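Local coordinates for protein exopolygalacturonase (Yersinia enterocolitica, PDB 2UVF) that probably hydrolyses pectic polygalacturonate from its chain ends as a periplasmic family 28 glycoside hydrolase, and is found here with digalacturonic acid bound, at residues V365-L370 and V391-N396; M112-V117 and L426-F431; L171-I176 and G199-K204; D224-G229 and A242-A247. All coordinates share one frame; numbering follows the deposited sequence.

Contact 1: V365-L370 and V391-N396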
loop_
_atom_site.group_PDB
_atom_site.type_symbol
_atom_site.label_atom_id
_atom_site.label_comp_id
_atom_site.label_asym_id
_atom_site.label_seq_id
_atom_site.Cartn_x
_atom_site.Cartn_y
_atom_site.Cartn_z
ATOM N N VAL A 365 -0.414 5.691 -10.678
ATOM C CA VAL A 365 -0.070 6.153 -9.328
ATOM C C VAL A 365 1.265 5.542 -8.941
ATOM O O VAL A 365 1.501 4.373 -9.206
ATOM C CB VAL A 365 -1.109 5.719 -8.268
ATOM C CG1 VAL A 365 -0.662 6.155 -6.867
ATOM C CG2 VAL A 365 -2.535 6.246 -8.618
ATOM N N VAL A 366 2.121 6.345 -8.315
ATOM C CA VAL A 366 3.397 5.860 -7.772
ATOM C C VAL A 366 3.548 6.302 -6.322
ATOM O O VAL A 366 3.384 7.492 -6.008
ATOM C CB VAL A 366 4.625 6.321 -8.647
ATOM C CG1 VAL A 366 5.990 5.967 -7.958
ATOM C CG2 VAL A 366 4.554 5.683 -10.014
ATOM N N ALA A 367 3.838 5.346 -5.434
ATOM C CA ALA A 367 4.247 5.678 -4.063
ATOM C C ALA A 367 5.693 5.252 -3.766
ATOM O O ALA A 367 6.004 4.074 -3.653
ATOM C CB ALA A 367 3.257 5.113 -3.025
ATOM N N ASN A 368 6.570 6.241 -3.639
ATOM C CA ASN A 368 7.991 6.003 -3.495
ATOM C C ASN A 368 8.512 6.493 -2.130
ATOM O O ASN A 368 8.619 7.688 -1.895
ATOM C CB ASN A 368 8.741 6.715 -4.638
ATOM C CG ASN A 368 10.265 6.596 -4.528
ATOM O OD1 ASN A 368 10.794 5.786 -3.764
ATOM N ND2 ASN A 368 10.978 7.400 -5.320
ATOM N N GLY A 369 8.826 5.557 -1.238
ATOM C CA GLY A 369 9.569 5.886 -0.034
ATOM C C GLY A 369 8.785 6.623 1.016
ATOM O O GLY A 369 9.325 7.489 1.733
ATOM N N LEU A 370 7.504 6.293 1.115
ATOM C CA LEU A 370 6.673 6.871 2.165
ATOM C C LEU A 370 6.932 6.106 3.458
ATOM O O LEU A 370 7.331 4.941 3.441
ATOM C CB LEU A 370 5.184 6.836 1.785
ATOM C CG LEU A 370 4.735 7.247 0.368
ATOM C CD1 LEU A 370 3.194 7.051 0.207
ATOM C CD2 LEU A 370 5.097 8.663 0.031
ATOM N N VAL A 391 -0.655 0.824 -10.861
ATOM C CA VAL A 391 -0.134 1.417 -9.617
ATOM C C VAL A 391 1.172 0.732 -9.127
ATOM O O VAL A 391 1.472 -0.405 -9.454
ATOM C CB VAL A 391 -1.215 1.505 -8.473
ATOM C CG1 VAL A 391 -2.567 2.047 -9.013
ATOM C CG2 VAL A 391 -1.431 0.161 -7.774
ATOM N N MET A 392 1.961 1.455 -8.357
ATOM C CA MET A 392 3.300 0.994 -8.003
ATOM C C MET A 392 3.642 1.517 -6.625
ATOM O O MET A 392 3.399 2.675 -6.352
ATOM C CB MET A 392 4.289 1.564 -9.004
ATOM C CG MET A 392 5.577 0.842 -9.083
ATOM S SD MET A 392 6.727 1.864 -10.021
ATOM C CE MET A 392 6.138 1.646 -11.703
ATOM N N VAL A 393 4.143 0.638 -5.758
ATOM C CA VAL A 393 4.616 1.011 -4.435
ATOM C C VAL A 393 5.989 0.379 -4.175
ATOM O O VAL A 393 6.132 -0.846 -4.138
ATOM C CB VAL A 393 3.612 0.561 -3.339
ATOM C CG1 VAL A 393 4.195 0.736 -1.942
ATOM C CG2 VAL A 393 2.297 1.317 -3.446
ATOM N N PHE A 394 6.999 1.223 -3.969
ATOM C CA PHE A 394 8.330 0.744 -3.641
ATOM C C PHE A 394 9.025 1.628 -2.615
ATOM O O PHE A 394 8.673 2.801 -2.462
ATOM C CB PHE A 394 9.182 0.560 -4.909
ATOM C CG PHE A 394 9.527 1.842 -5.650
ATOM C CD1 PHE A 394 10.802 2.382 -5.550
ATOM C CD2 PHE A 394 8.613 2.434 -6.534
ATOM C CE1 PHE A 394 11.163 3.523 -6.267
ATOM C CE2 PHE A 394 8.956 3.587 -7.262
ATOM C CZ PHE A 394 10.229 4.133 -7.120
ATOM N N ASN A 395 9.980 1.036 -1.901
ATOM C CA ASN A 395 10.747 1.701 -0.835
ATOM C C ASN A 395 9.956 2.230 0.345
ATOM O O ASN A 395 10.475 3.018 1.127
ATOM C CB ASN A 395 11.654 2.807 -1.401
ATOM C CG ASN A 395 12.691 2.261 -2.351
ATOM O OD1 ASN A 395 12.761 1.035 -2.600
ATOM N ND2 ASN A 395 13.478 3.165 -2.937
ATOM N N ASN A 396 8.719 1.778 0.485
ATOM C CA ASN A 396 7.853 2.212 1.585
ATOM C C ASN A 396 8.223 1.509 2.877
ATOM O O ASN A 396 8.644 0.373 2.860
ATOM C CB ASN A 396 6.373 1.937 1.249
ATOM C CG ASN A 396 5.706 3.051 0.436
ATOM O OD1 ASN A 396 4.557 3.419 0.701
ATOM N ND2 ASN A 396 6.406 3.584 -0.546
#
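Asn368 holds CG anti to its backbone N (chi1 176°), while Phe394 holds CG in the crowded position between backbone N and carbonyl carbon (chi1 67°). These torsions lay the Asn368 amide on the Phe394 ring, with the two planes 20° apart. Asn368 OD1 comes to 3.4 Å from Phe394 CE1. Asn368 ND2 is hydrogen-bonded to Tyr343 OH. Asn368 CB lies over a ring face and makes a CH-pi contact. Val366 CG1 crosses obliquely to Phe394 CE2 at 3.9 Å. The backbones run parallel and in register, as in successive turns of a parallel beta-helix. Ala367 N gives a nearly straight bond to Met392 O at 2.9 Å, and Phe394 N returns one to Ala367 O at 3.0 Å. The bond from Met392 N to Val365 O is weak. At the turn, two donors grip Phe394 O: Gly369 N at 3.0 Å and, from above the carbonyl plane, Asn396 ND2 at 3.1 Å. Asn396 OD1 is hydrogen-bonded to His372 NE2. On the other face, Ala367 CB meets Val393 CG2 at 3.9 Å. That face packs on Ile383 and Phe385 of strand 383-386. Strand 365-368 lies between 342-345 and 391-394, and the latter pairs onward with 421-427.

Contact 2: M112-V117 and L426-F431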
loop_
_atom_site.group_PDB
_atom_site.type_symbol
_atom_site.label_atom_id
_atom_site.label_comp_id
_atom_site.label_asym_id
_atom_site.label_seq_id
_atom_site.Cartn_x
_atom_site.Cartn_y
_atom_site.Cartn_z
ATOM N N MET A 112 17.339 -5.485 -5.214
ATOM C CA MET A 112 16.825 -4.131 -5.489
ATOM C C MET A 112 16.431 -3.964 -6.963
ATOM O O MET A 112 17.047 -4.562 -7.849
ATOM C CB MET A 112 17.813 -3.051 -5.042
ATOM C CG MET A 112 18.156 -3.078 -3.537
ATOM S SD MET A 112 16.801 -2.584 -2.401
ATOM C CE MET A 112 16.134 -4.168 -1.941
ATOM N N GLN A 113 15.384 -3.166 -7.202
ATOM C CA GLN A 113 14.797 -2.947 -8.537
ATOM C C GLN A 113 14.623 -1.442 -8.792
ATOM O O GLN A 113 13.912 -1.035 -9.701
ATOM C CB GLN A 113 13.442 -3.635 -8.641
ATOM C CG GLN A 113 13.478 -5.154 -8.565
ATOM C CD GLN A 113 12.098 -5.764 -8.501
ATOM O OE1 GLN A 113 11.726 -6.399 -7.513
ATOM N NE2 GLN A 113 11.330 -5.580 -9.559
ATOM N N ASN A 114 15.270 -0.621 -7.974
ATOM C CA ASN A 114 15.174 0.831 -8.103
ATOM C C ASN A 114 16.520 1.498 -7.868
ATOM O O ASN A 114 17.343 0.986 -7.110
ATOM C CB ASN A 114 14.098 1.417 -7.162
ATOM C CG ASN A 114 14.529 1.427 -5.703
ATOM O OD1 ASN A 114 14.345 0.433 -4.989
ATOM N ND2 ASN A 114 15.089 2.562 -5.242
ATOM N N PHE A 115 16.730 2.635 -8.523
ATOM C CA PHE A 115 17.950 3.433 -8.384
ATOM C C PHE A 115 17.582 4.900 -8.631
ATOM O O PHE A 115 17.060 5.237 -9.686
ATOM C CB PHE A 115 19.011 2.941 -9.393
ATOM C CG PHE A 115 20.331 3.690 -9.350
ATOM C CD1 PHE A 115 21.420 3.165 -8.666
ATOM C CD2 PHE A 115 20.503 4.885 -10.040
ATOM C CE1 PHE A 115 22.645 3.841 -8.633
ATOM C CE2 PHE A 115 21.726 5.562 -10.014
ATOM C CZ PHE A 115 22.792 5.039 -9.304
ATOM N N THR A 116 17.848 5.760 -7.649
ATOM C CA THR A 116 17.555 7.202 -7.755
ATOM C C THR A 116 18.751 8.056 -8.244
ATOM O O THR A 116 19.752 8.214 -7.533
ATOM C CB THR A 116 17.027 7.767 -6.414
ATOM O OG1 THR A 116 15.953 6.955 -5.957
ATOM C CG2 THR A 116 16.528 9.182 -6.570
ATOM N N VAL A 117 18.628 8.621 -9.447
ATOM C CA VAL A 117 19.689 9.464 -10.011
ATOM C C VAL A 117 19.505 10.944 -9.665
ATOM O O VAL A 117 18.600 11.590 -10.206
ATOM C CB VAL A 117 19.770 9.340 -11.549
ATOM C CG1 VAL A 117 21.041 10.010 -12.063
ATOM C CG2 VAL A 117 19.705 7.875 -12.010
ATOM N N LEU A 426 4.264 -4.186 -6.447
ATOM C CA LEU A 426 4.639 -3.827 -5.068
ATOM C C LEU A 426 5.998 -4.433 -4.758
ATOM O O LEU A 426 6.096 -5.627 -4.567
ATOM C CB LEU A 426 3.567 -4.306 -4.062
ATOM C CG LEU A 426 2.064 -3.958 -4.237
ATOM C CD1 LEU A 426 1.834 -2.483 -4.603
ATOM C CD2 LEU A 426 1.382 -4.867 -5.242
ATOM N N PHE A 427 7.043 -3.603 -4.731
ATOM C CA PHE A 427 8.410 -4.102 -4.590
ATOM C C PHE A 427 9.304 -3.266 -3.658
ATOM O O PHE A 427 9.074 -2.086 -3.475
ATOM C CB PHE A 427 9.064 -4.324 -5.979
ATOM C CG PHE A 427 9.232 -3.060 -6.812
ATOM C CD1 PHE A 427 10.444 -2.365 -6.811
ATOM C CD2 PHE A 427 8.196 -2.587 -7.621
ATOM C CE1 PHE A 427 10.631 -1.203 -7.587
ATOM C CE2 PHE A 427 8.354 -1.420 -8.399
ATOM C CZ PHE A 427 9.573 -0.729 -8.381
ATOM N N ASN A 428 10.326 -3.901 -3.090
ATOM C CA ASN A 428 11.319 -3.238 -2.234
ATOM C C ASN A 428 10.721 -2.470 -1.046
ATOM O O ASN A 428 11.194 -1.387 -0.682
ATOM C CB ASN A 428 12.264 -2.341 -3.061
ATOM C CG ASN A 428 13.020 -3.114 -4.146
ATOM O OD1 ASN A 428 13.112 -4.354 -4.106
ATOM N ND2 ASN A 428 13.570 -2.386 -5.105
ATOM N N ASN A 429 9.669 -3.036 -0.459
ATOM C CA ASN A 429 9.016 -2.433 0.718
ATOM C C ASN A 429 9.388 -3.203 1.922
ATOM O O ASN A 429 9.706 -4.414 1.836
ATOM C CB ASN A 429 7.481 -2.428 0.578
ATOM C CG ASN A 429 7.030 -1.662 -0.628
ATOM O OD1 ASN A 429 7.141 -0.463 -0.642
ATOM N ND2 ASN A 429 6.555 -2.361 -1.671
ATOM N N TYR A 430 9.369 -2.495 3.050
ATOM C CA TYR A 430 9.467 -3.149 4.358
ATOM C C TYR A 430 8.130 -3.051 5.109
ATOM O O TYR A 430 7.685 -1.967 5.453
ATOM C CB TYR A 430 10.574 -2.497 5.163
ATOM C CG TYR A 430 10.894 -3.170 6.476
ATOM C CD1 TYR A 430 11.763 -4.246 6.534
ATOM C CD2 TYR A 430 10.348 -2.694 7.672
ATOM C CE1 TYR A 430 12.071 -4.842 7.769
ATOM C CE2 TYR A 430 10.636 -3.271 8.873
ATOM C CZ TYR A 430 11.501 -4.343 8.932
ATOM O OH TYR A 430 11.806 -4.902 10.173
ATOM N N PHE A 431 7.488 -4.187 5.349
ATOM C CA PHE A 431 6.232 -4.203 6.097
ATOM C C PHE A 431 6.553 -4.560 7.535
ATOM O O PHE A 431 7.191 -5.585 7.771
ATOM C CB PHE A 431 5.237 -5.214 5.501
ATOM C CG PHE A 431 4.935 -4.977 4.053
ATOM C CD1 PHE A 431 3.831 -4.228 3.673
ATOM C CD2 PHE A 431 5.755 -5.517 3.059
ATOM C CE1 PHE A 431 3.547 -3.995 2.319
ATOM C CE2 PHE A 431 5.484 -5.302 1.707
ATOM C CZ PHE A 431 4.373 -4.540 1.329
#
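The N-terminal fibronectin type III domain here meets the parallel beta-helix of the family 28 hydrolase. The approach to strand 114-117, an outermost strand of a three-stranded sheet of that domain, packs on the turn that follows strand 421-427. The contact is buried and made largely by side chains.

The apolar and ring contacts centre on Phe427. Its CG occupies the crowded position between backbone N and carbonyl carbon (chi1 63°). Gln113 CB packs on Phe427 CD1 at 3.7 Å. The Gln113 chain runs extended beyond CG and crosses the ring obliquely, with its amide plane 26° from the ring plane and NE2 over one face. Asn114 CB comes instead to the ring edge, 4.4 Å from Phe427 CE1.

The other contacts, mostly polar, gather at Asn428. Its positive phi of 55° belongs to the turn, and its CB is directed toward segment 112-117. The amide ends beside the backbone N of Gln113, with Asn428 CG 3.9 Å from Gln113 N. The side chains of Asn114 and Asn428 slide past each other in opposite directions. Met112 bends at chi2 and chi3, and this brings its CE to 4.0 Å from Asn428 CG.

The Gln113 amide has partners beyond the two segments that probably fix its rotation. Its NE2 bonds to Glu454 OE2 of the beta-helix and to Trp57 O of the fibronectin domain, so one nitrogen bridges both domains. The other end of the amide, Gln113 OE1, rests 3.7 Å from Phe427 CB.

Contact 3: L171-I176 and G199-K204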
loop_
_atom_site.group_PDB
_atom_site.type_symbol
_atom_site.label_atom_id
_atom_site.label_comp_id
_atom_site.label_asym_id
_atom_site.label_seq_id
_atom_site.Cartn_x
_atom_site.Cartn_y
_atom_site.Cartn_z
ATOM N N LEU A 171 -5.195 28.561 12.436
ATOM C CA LEU A 171 -5.671 27.574 11.476
ATOM C C LEU A 171 -5.288 28.071 10.077
ATOM O O LEU A 171 -5.655 29.183 9.673
ATOM C CB LEU A 171 -7.183 27.368 11.614
ATOM C CG LEU A 171 -7.888 26.491 10.577
ATOM C CD1 LEU A 171 -7.617 25.003 10.816
ATOM C CD2 LEU A 171 -9.385 26.783 10.587
ATOM N N ASN A 172 -4.538 27.253 9.350
ATOM C CA ASN A 172 -3.913 27.688 8.106
ATOM C C ASN A 172 -4.624 27.246 6.830
ATOM O O ASN A 172 -4.086 27.445 5.740
ATOM C CB ASN A 172 -2.450 27.228 8.066
ATOM C CG ASN A 172 -1.595 27.905 9.116
ATOM O OD1 ASN A 172 -1.244 29.078 8.985
ATOM N ND2 ASN A 172 -1.246 27.164 10.161
ATOM N N THR A 173 -5.819 26.659 6.961
ATOM C CA THR A 173 -6.583 26.146 5.806
ATOM C C THR A 173 -6.625 27.167 4.681
ATOM O O THR A 173 -6.390 26.820 3.520
ATOM C CB THR A 173 -8.055 25.796 6.149
ATOM O OG1 THR A 173 -8.133 25.116 7.405
ATOM C CG2 THR A 173 -8.669 24.929 5.064
ATOM N N LYS A 174 -6.921 28.418 5.053
ATOM C CA LYS A 174 -7.088 29.539 4.120
ATOM C C LYS A 174 -5.777 29.975 3.462
ATOM O O LYS A 174 -5.722 30.164 2.245
ATOM C CB LYS A 174 -7.766 30.719 4.822
ATOM C CG LYS A 174 -8.767 31.442 3.930
ATOM C CD LYS A 174 -9.951 31.990 4.731
ATOM C CE LYS A 174 -11.263 31.832 3.960
ATOM N NZ LYS A 174 -11.749 30.414 3.971
ATOM N N ALA A 175 -4.731 30.123 4.269
ATOM C CA ALA A 175 -3.391 30.413 3.765
ATOM C C ALA A 175 -2.914 29.350 2.770
ATOM O O ALA A 175 -2.532 29.678 1.638
ATOM C CB ALA A 175 -2.420 30.533 4.921
ATOM N N ILE A 176 -2.960 28.081 3.191
ATOM C CA ILE A 176 -2.529 26.950 2.356
ATOM C C ILE A 176 -3.379 26.817 1.087
ATOM O O ILE A 176 -2.845 26.599 0.001
ATOM C CB ILE A 176 -2.504 25.607 3.151
ATOM C CG1 ILE A 176 -1.472 25.675 4.286
ATOM C CG2 ILE A 176 -2.177 24.426 2.224
ATOM C CD1 ILE A 176 -1.759 24.767 5.457
ATOM N N GLY A 199 -7.332 22.411 8.036
ATOM C CA GLY A 199 -8.499 21.577 7.739
ATOM C C GLY A 199 -8.353 21.016 6.346
ATOM O O GLY A 199 -7.273 21.100 5.747
ATOM N N ALA A 200 -9.432 20.463 5.809
ATOM C CA ALA A 200 -9.400 19.890 4.461
ATOM C C ALA A 200 -8.878 20.871 3.429
ATOM O O ALA A 200 -9.290 22.021 3.403
ATOM C CB ALA A 200 -10.782 19.371 4.045
ATOM N N LEU A 201 -7.967 20.400 2.584
ATOM C CA LEU A 201 -7.406 21.193 1.496
ATOM C C LEU A 201 -7.754 20.475 0.203
ATOM O O LEU A 201 -8.003 19.280 0.214
ATOM C CB LEU A 201 -5.881 21.320 1.633
ATOM C CG LEU A 201 -5.303 21.798 2.974
ATOM C CD1 LEU A 201 -3.849 21.351 3.128
ATOM C CD2 LEU A 201 -5.430 23.322 3.167
ATOM N N TRP A 202 -7.777 21.205 -0.908
ATOM C CA TRP A 202 -8.271 20.668 -2.166
ATOM C C TRP A 202 -7.242 20.951 -3.242
ATOM O O TRP A 202 -6.949 22.109 -3.554
ATOM C CB TRP A 202 -9.637 21.277 -2.519
ATOM C CG TRP A 202 -10.626 21.170 -1.395
ATOM C CD1 TRP A 202 -10.756 22.025 -0.327
ATOM C CD2 TRP A 202 -11.608 20.146 -1.212
ATOM N NE1 TRP A 202 -11.758 21.587 0.513
ATOM C CE2 TRP A 202 -12.297 20.435 -0.004
ATOM C CE3 TRP A 202 -11.970 19.008 -1.944
ATOM C CZ2 TRP A 202 -13.337 19.627 0.485
ATOM C CZ3 TRP A 202 -13.014 18.205 -1.457
ATOM C CH2 TRP A 202 -13.683 18.528 -0.254
ATOM N N LEU A 203 -6.670 19.882 -3.786
ATOM C CA LEU A 203 -5.599 20.003 -4.754
ATOM C C LEU A 203 -6.198 20.176 -6.135
ATOM O O LEU A 203 -7.409 20.036 -6.328
ATOM C CB LEU A 203 -4.680 18.765 -4.722
ATOM C CG LEU A 203 -3.925 18.402 -3.435
ATOM C CD1 LEU A 203 -3.094 17.171 -3.656
ATOM C CD2 LEU A 203 -3.035 19.530 -2.949
ATOM N N LYS A 204 -5.340 20.491 -7.091
ATOM C CA LYS A 204 -5.757 20.627 -8.475
ATOM C C LYS A 204 -4.668 20.060 -9.363
ATOM O O LYS A 204 -3.534 19.832 -8.906
ATOM C CB LYS A 204 -6.027 22.084 -8.831
ATOM C CG LYS A 204 -4.844 23.032 -8.610
ATOM C CD LYS A 204 -4.729 23.982 -9.788
ATOM C CE LYS A 204 -3.815 25.145 -9.491
ATOM N NZ LYS A 204 -4.578 26.254 -8.845
#
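Thr173 carries this contact with both of its branches. Its CB stands 3.9 Å from Gly199 N. From CB, OG1 lies anti to the carbonyl carbon (chi1 -42°), and it accepts a hydrogen bond from Gly199 N at 2.9 Å. The N-H...O angle is 152°. A CB on Gly199 would sit tight against this oxygen, so the lack of a side chain lets Thr173 OG1 come to 3.6 Å from Gly199 CA. The methyl CG2 takes the other direction, anti to the backbone N. It touches Ala200 O at 3.4 Å and lies 4.1 Å from Leu201 CD2. The threonine thus grips the start of segment 199-204 by a polar branch and an apolar branch.

Three residues on, Ile176 adds the apolar part. Its CG2, also anti to the backbone N, fits against the fork of Leu201, at 3.6 Å from Leu201 CD1 and from Leu201 CD2 alike. The two side chains cross at about a right angle. Leu201 CD2 also packs on Thr173 O at 3.6 Å. At the other end, Leu171 CD1 brushes Gly199 N.

Asn172 holds the N-cap position, but its side chain makes no capping bond. It ties down neighbouring backbone instead, with OD1 on Ile165 N and ND2 on Lys197 O.

A helix against the N-terminal end of the coil is a common feature of pectate lyase-like beta-helices, and helix 173-181 is consistent with it. The helix packs through Thr173 and Ile176 on Ser198 and Leu201 of strand 194-202. That strand pairs in parallel with strands 215-219 and 245-247.

Contact 4: D224-G229 and A242-A247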
loop_
_atom_site.group_PDB
_atom_site.type_symbol
_atom_site.label_atom_id
_atom_site.label_comp_id
_atom_site.label_asym_id
_atom_site.label_seq_id
_atom_site.Cartn_x
_atom_site.Cartn_y
_atom_site.Cartn_z
ATOM N N ASP A 224 -15.662 20.808 11.596
ATOM C CA ASP A 224 -16.172 21.867 10.698
ATOM C C ASP A 224 -15.228 22.220 9.577
ATOM O O ASP A 224 -15.647 22.784 8.554
ATOM C CB ASP A 224 -16.438 23.150 11.478
ATOM C CG ASP A 224 -17.715 23.097 12.284
ATOM O OD1 ASP A 224 -18.521 22.154 12.111
ATOM O OD2 ASP A 224 -17.908 24.024 13.097
ATOM N N ASP A 225 -13.953 21.895 9.779
ATOM C CA ASP A 225 -12.903 22.184 8.810
ATOM C C ASP A 225 -12.764 21.088 7.759
ATOM O O ASP A 225 -11.878 21.143 6.914
ATOM C CB ASP A 225 -11.587 22.404 9.535
ATOM C CG ASP A 225 -11.426 23.829 10.016
ATOM O OD1 ASP A 225 -11.366 24.739 9.138
ATOM O OD2 ASP A 225 -11.354 24.032 11.259
ATOM N N TYR A 226 -13.660 20.106 7.822
ATOM C CA TYR A 226 -13.730 19.001 6.866
ATOM C C TYR A 226 -15.179 18.929 6.368
ATOM O O TYR A 226 -16.008 18.228 6.964
ATOM C CB TYR A 226 -13.303 17.659 7.514
ATOM C CG TYR A 226 -11.964 17.686 8.250
ATOM C CD1 TYR A 226 -10.777 17.335 7.596
ATOM C CD2 TYR A 226 -11.888 18.050 9.601
ATOM C CE1 TYR A 226 -9.545 17.357 8.267
ATOM C CE2 TYR A 226 -10.665 18.078 10.281
ATOM C CZ TYR A 226 -9.498 17.721 9.605
ATOM O OH TYR A 226 -8.284 17.734 10.262
ATOM N N PRO A 227 -15.491 19.665 5.278
ATOM C CA PRO A 227 -16.869 19.708 4.816
ATOM C C PRO A 227 -17.150 18.482 3.952
ATOM O O PRO A 227 -16.243 17.674 3.747
ATOM C CB PRO A 227 -16.937 21.015 4.017
ATOM C CG PRO A 227 -15.516 21.319 3.588
ATOM C CD PRO A 227 -14.584 20.431 4.399
ATOM N N ALA A 228 -18.380 18.323 3.462
ATOM C CA ALA A 228 -18.745 17.101 2.734
ATOM C C ALA A 228 -17.705 16.789 1.660
ATOM O O ALA A 228 -17.241 17.692 0.964
ATOM C CB ALA A 228 -20.145 17.219 2.128
ATOM N N GLY A 229 -17.357 15.504 1.527
ATOM C CA GLY A 229 -16.224 15.083 0.711
ATOM C C GLY A 229 -16.550 14.248 -0.499
ATOM O O GLY A 229 -16.280 14.675 -1.611
ATOM N N ALA A 242 -14.510 15.266 3.811
ATOM C CA ALA A 242 -13.229 15.431 3.177
ATOM C C ALA A 242 -12.103 14.900 4.088
ATOM O O ALA A 242 -12.185 14.970 5.318
ATOM C CB ALA A 242 -12.991 16.901 2.853
ATOM N N SER A 243 -11.066 14.352 3.449
ATOM C CA SER A 243 -9.809 14.024 4.112
ATOM C C SER A 243 -9.025 15.300 4.370
ATOM O O SER A 243 -9.443 16.388 3.962
ATOM C CB SER A 243 -8.988 13.079 3.226
ATOM O OG SER A 243 -9.711 11.887 2.934
ATOM N N LEU A 244 -7.873 15.166 5.026
ATOM C CA LEU A 244 -6.971 16.281 5.224
ATOM C C LEU A 244 -6.480 16.823 3.875
ATOM O O LEU A 244 -6.411 18.035 3.670
ATOM C CB LEU A 244 -5.792 15.856 6.113
ATOM C CG LEU A 244 -4.834 16.924 6.646
ATOM C CD1 LEU A 244 -5.597 17.979 7.476
ATOM C CD2 LEU A 244 -3.691 16.298 7.459
ATOM N N ILE A 245 -6.137 15.916 2.963
ATOM C CA ILE A 245 -5.715 16.300 1.620
ATOM C C ILE A 245 -6.591 15.588 0.622
ATOM O O ILE A 245 -6.813 14.376 0.717
ATOM C CB ILE A 245 -4.212 15.999 1.341
ATOM C CG1 ILE A 245 -3.319 16.784 2.303
ATOM C CG2 ILE A 245 -3.846 16.305 -0.126
ATOM C CD1 ILE A 245 -2.051 16.081 2.663
ATOM N N ASN A 246 -7.109 16.359 -0.326
ATOM C CA ASN A 246 -8.066 15.842 -1.292
ATOM C C ASN A 246 -7.694 16.174 -2.722
ATOM O O ASN A 246 -7.120 17.211 -2.987
ATOM C CB ASN A 246 -9.447 16.442 -1.034
ATOM C CG ASN A 246 -9.930 16.212 0.353
ATOM O OD1 ASN A 246 -10.512 15.180 0.639
ATOM N ND2 ASN A 246 -9.723 17.187 1.226
ATOM N N ALA A 247 -8.047 15.281 -3.636
ATOM C CA ALA A 247 -8.228 15.647 -5.036
ATOM C C ALA A 247 -9.567 15.049 -5.465
ATOM O O ALA A 247 -9.622 13.957 -6.026
ATOM C CB ALA A 247 -7.073 15.143 -5.896
#
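Asp225 opens the approach, with backbone bonding to Ala200 rather than to segment 242-247. Tyr226 follows, its CB directed toward that segment, with CG anti to the carbonyl carbon. Its CB rests 3.6 Å from Ala242 O. Further along, Ser243 O lies in the ring plane, at the edge, 4.0 Å from Tyr226 CD1. The ring then runs beside Leu244, both side chains pointing the same way, until Tyr226 OH lies 3.9 Å from Leu244 CD1.

The one hydrogen bond across the contact falls at Pro227, whose O accepts from Ala242 N at 3.0 Å, with the donor nearly along the C=O axis. Pro227 CD also touches Ala242 CB, at 4.2 Å. Gly229 brings its CA to 3.5 Å from Ala242 N. A CB there would clash with that nitrogen, so the close approach depends on the glycine. Gly229 pairs with Arg240, a residue of the glycan pocket, in the antiparallel pair 228-230 and 240-241.

Within the second segment, Asn246 OD1 takes Ser243 N on a lone pair at 3.0 Å. Across the contact, the Pro227 O bond pins Ala242 N, and the Tyr226 ring lies along Leu244 with its hydroxyl engaged by Ser220 O. One backbone bond and one ring thus hold the two segments together.

From the N terminus, contact 2 opens first, at 112-117 in the fibronectin type III domain, and closes last, at 426-431. The other three all lie within its long loop, one after another, and none cross. Contact 3 closes a short loop at the N-terminal end of the beta-helix. Contact 4 opens some twenty residues later. It closes the short loop holding the antiparallel pair 228-230 and 240-241, and joins it to strand 245-247. Contacts 3 and 4 touch, and strands 194-202 and 245-247 are neighbours. Contact 1 comes later, joining successive coils. It abuts contact 2, where Asn429 reaches Val393 and Asn396. Of the four, contact 2 is the one whose two segments lie in different domains.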